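Local coordinates for protein dual oxidase maturation factor 1 (PDB 6WXU) that probably supports the maturation of the dual oxidase DUOX1 and its transport from the endoplasmic reticulum to the plasma membrane, at residues V26-T29 with I30-A34. Numbering follows the deposited sequence.
With PLC (diundecyl phosphatidyl choline), chain O.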
loop_
_atom_site.group_PDB
_atom_site.type_symbol
_atom_site.label_atom_id
_atom_site.label_comp_id
_atom_site.label_asym_id
_atom_site.label_seq_id
_atom_site.Cartn_x
_atom_site.Cartn_y
_atom_site.Cartn_z
ATOM N N VAL B 26 -27.490 -8.109 12.096
ATOM C CA VAL B 26 -28.184 -6.827 12.031
ATOM C C VAL B 26 -29.592 -7.012 11.481
ATOM O O VAL B 26 -30.569 -6.499 12.037
ATOM C CB VAL B 26 -27.377 -5.825 11.188
ATOM C CG1 VAL B 26 -28.197 -4.588 10.921
ATOM C CG2 VAL B 26 -26.101 -5.459 11.903
ATOM N N ILE B 27 -29.717 -7.762 10.386
ATOM C CA ILE B 27 -31.022 -7.979 9.768
ATOM C C ILE B 27 -31.941 -8.746 10.706
ATOM O O ILE B 27 -33.120 -8.400 10.870
ATOM C CB ILE B 27 -30.848 -8.706 8.424
ATOM C CG1 ILE B 27 -30.084 -7.819 7.445
ATOM C CG2 ILE B 27 -32.188 -9.104 7.861
ATOM C CD1 ILE B 27 -29.709 -8.509 6.174
ATOM N N ILE B 28 -31.419 -9.797 11.340
ATOM C CA ILE B 28 -32.246 -10.599 12.235
ATOM C C ILE B 28 -32.744 -9.759 13.404
ATOM O O ILE B 28 -33.918 -9.835 13.783
ATOM C CB ILE B 28 -31.470 -11.835 12.718
ATOM C CG1 ILE B 28 -31.125 -12.736 11.537
ATOM C CG2 ILE B 28 -32.284 -12.604 13.736
ATOM C CD1 ILE B 28 -30.366 -13.971 11.933
ATOM N N THR B 29 -31.869 -8.937 13.988
ATOM C CA THR B 29 -32.285 -8.123 15.127
ATOM C C THR B 29 -33.291 -7.059 14.713
ATOM O O THR B 29 -34.245 -6.786 15.448
ATOM C CB THR B 29 -31.077 -7.473 15.793
ATOM O OG1 THR B 29 -30.322 -6.751 14.814
ATOM C CG2 THR B 29 -30.197 -8.524 16.439
ATOM N N ILE B 30 -33.100 -6.449 13.541
ATOM C CA ILE B 30 -34.030 -5.419 13.082
ATOM C C ILE B 30 -35.428 -5.997 12.920
ATOM O O ILE B 30 -36.417 -5.434 13.407
ATOM C CB ILE B 30 -33.532 -4.791 11.771
ATOM C CG1 ILE B 30 -32.385 -3.822 12.043
ATOM C CG2 ILE B 30 -34.666 -4.091 11.061
ATOM C CD1 ILE B 30 -31.878 -3.143 10.800
ATOM N N PHE B 31 -35.535 -7.136 12.237
ATOM C CA PHE B 31 -36.864 -7.678 11.991
ATOM C C PHE B 31 -37.468 -8.321 13.233
ATOM O O PHE B 31 -38.694 -8.316 13.385
ATOM C CB PHE B 31 -36.819 -8.647 10.817
ATOM C CG PHE B 31 -36.743 -7.953 9.487
ATOM C CD1 PHE B 31 -35.528 -7.540 8.972
ATOM C CD2 PHE B 31 -37.892 -7.677 8.769
ATOM C CE1 PHE B 31 -35.462 -6.886 7.759
ATOM C CE2 PHE B 31 -37.828 -7.024 7.555
ATOM C CZ PHE B 31 -36.613 -6.629 7.051
ATOM N N LEU B 32 -36.649 -8.831 14.153
ATOM C CA LEU B 32 -37.198 -9.275 15.431
ATOM C C LEU B 32 -37.729 -8.097 16.238
ATOM O O LEU B 32 -38.750 -8.218 16.924
ATOM C CB LEU B 32 -36.146 -10.036 16.229
ATOM C CG LEU B 32 -35.953 -11.498 15.840
ATOM C CD1 LEU B 32 -34.899 -12.141 16.717
ATOM C CD2 LEU B 32 -37.266 -12.244 15.952
ATOM N N THR B 33 -37.051 -6.951 16.168
ATOM C CA THR B 33 -37.532 -5.760 16.858
ATOM C C THR B 33 -38.879 -5.317 16.304
ATOM O O THR B 33 -39.803 -4.999 17.062
ATOM C CB THR B 33 -36.506 -4.636 16.733
ATOM O OG1 THR B 33 -35.305 -5.009 17.415
ATOM C CG2 THR B 33 -37.044 -3.362 17.333
ATOM N N ALA B 34 -39.005 -5.286 14.976
ATOM C CA ALA B 34 -40.280 -4.916 14.369
ATOM C C ALA B 34 -41.383 -5.891 14.763
ATOM O O ALA B 34 -42.517 -5.481 15.047
ATOM C CB ALA B 34 -40.135 -4.850 12.851
HETATM C C1 PLC O . -19.467 -3.773 11.802
HETATM C C2 PLC O . -20.929 -3.445 11.599
HETATM C C3 PLC O . -21.312 -3.687 10.173
HETATM C C4 PLC O . -17.431 -6.028 8.043
HETATM C C5 PLC O . -18.794 -6.444 7.472
HETATM C C6 PLC O . -18.885 -8.693 8.429
HETATM C C7 PLC O . -20.097 -8.239 6.516
HETATM C C8 PLC O . -17.723 -8.299 6.342
HETATM C "C'" PLC O . -22.555 -3.701 13.404
HETATM C "C1'" PLC O . -23.344 -4.473 14.413
HETATM C "C2'" PLC O . -23.959 -3.512 15.411
HETATM C "C3'" PLC O . -25.424 -3.739 15.771
HETATM C "C4'" PLC O . -26.399 -2.781 15.089
HETATM C "C5'" PLC O . -27.630 -2.821 15.959
HETATM C "C6'" PLC O . -28.950 -2.736 15.246
HETATM C "C7'" PLC O . -29.930 -3.557 16.069
HETATM C "C8'" PLC O . -31.342 -2.989 16.191
HETATM C "C9'" PLC O . -31.600 -2.252 17.499
HETATM C "CA'" PLC O . -32.254 -3.061 18.590
HETATM C "CB'" PLC O . -32.704 -2.159 19.699
HETATM C CB PLC O . -23.414 -3.669 8.906
HETATM C C1B PLC O . -24.832 -3.203 8.798
HETATM C C2B PLC O . -25.335 -3.277 7.374
HETATM C C3B PLC O . -26.839 -3.459 7.393
HETATM C C4B PLC O . -27.366 -3.474 5.982
HETATM C C5B PLC O . -28.719 -2.803 5.938
HETATM C C6B PLC O . -29.696 -3.643 6.719
HETATM C C7B PLC O . -30.791 -2.791 7.320
HETATM C C8B PLC O . -31.633 -2.146 6.242
HETATM C C9B PLC O . -33.070 -1.986 6.727
HETATM C CAA PLC O . -33.953 -1.468 5.616
HETATM C CBA PLC O . -33.134 -0.665 4.632
HETATM O "O'" PLC O . -22.639 -2.526 13.366
HETATM O OB PLC O . -22.848 -4.228 8.009
HETATM O O2 PLC O . -21.719 -4.309 12.412
HETATM O O3 PLC O . -22.688 -3.450 10.117
HETATM O O1P PLC O . -18.026 -6.302 10.785
HETATM O O2P PLC O . -16.300 -4.445 11.039
HETATM O O3P PLC O . -18.731 -3.882 10.596
HETATM O O4P PLC O . -17.461 -4.871 8.885
HETATM N N PLC O . -18.847 -7.898 7.197
HETATM P P PLC O . -17.555 -4.943 10.468
#
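Two turns of helix 22-41, predicted to span the membrane, meet here through the i to i+4 pairs Val26-Ile30, Ile27-Phe31, Ile28-Leu32 and Thr29-Thr33, each joined by an alpha-helical N-H to carbonyl bond. One flank faces a bound diundecyl phosphatidyl choline and meets both of its acyl tails. Val26 touches both: CG1 lies 3.9 Å from lipid C3B, and CG2 the same distance from C1'. Alongside it, Ile30 extends the apolar strip, with Ile30 CD1 4.0 Å from Val26 CG1. The same Ile30 CD1 lies 3.7 Å from lipid atom C7B. The threonines follow the other tail, Thr29 OG1 lying 3.5 Å from C7'. Thr33 places OG1 beside its own backbone N (chi1 -65°), from where the hydroxyl donates to Thr29 O at 2.9 Å; that carbonyl also accepts from Thr33 N on the opposite face of its plane, so the hydroxyl's proton is taken up within the helix, beside the lipid hydrocarbon. On another flank Phe31 lies beside Ile27, with ring atom CD1 3.9 Å from Ile27 CG2 and the ring edge turned to Ile27 O. Without the Phe31 ring, as with an alanine here, Ile27 CG2 would probably lose its aromatic neighbour and a gap open against Leu61 and Ala65. Those two residues belong to helix 50-72, which packs against this flank and also meets Ile27 through Ala69.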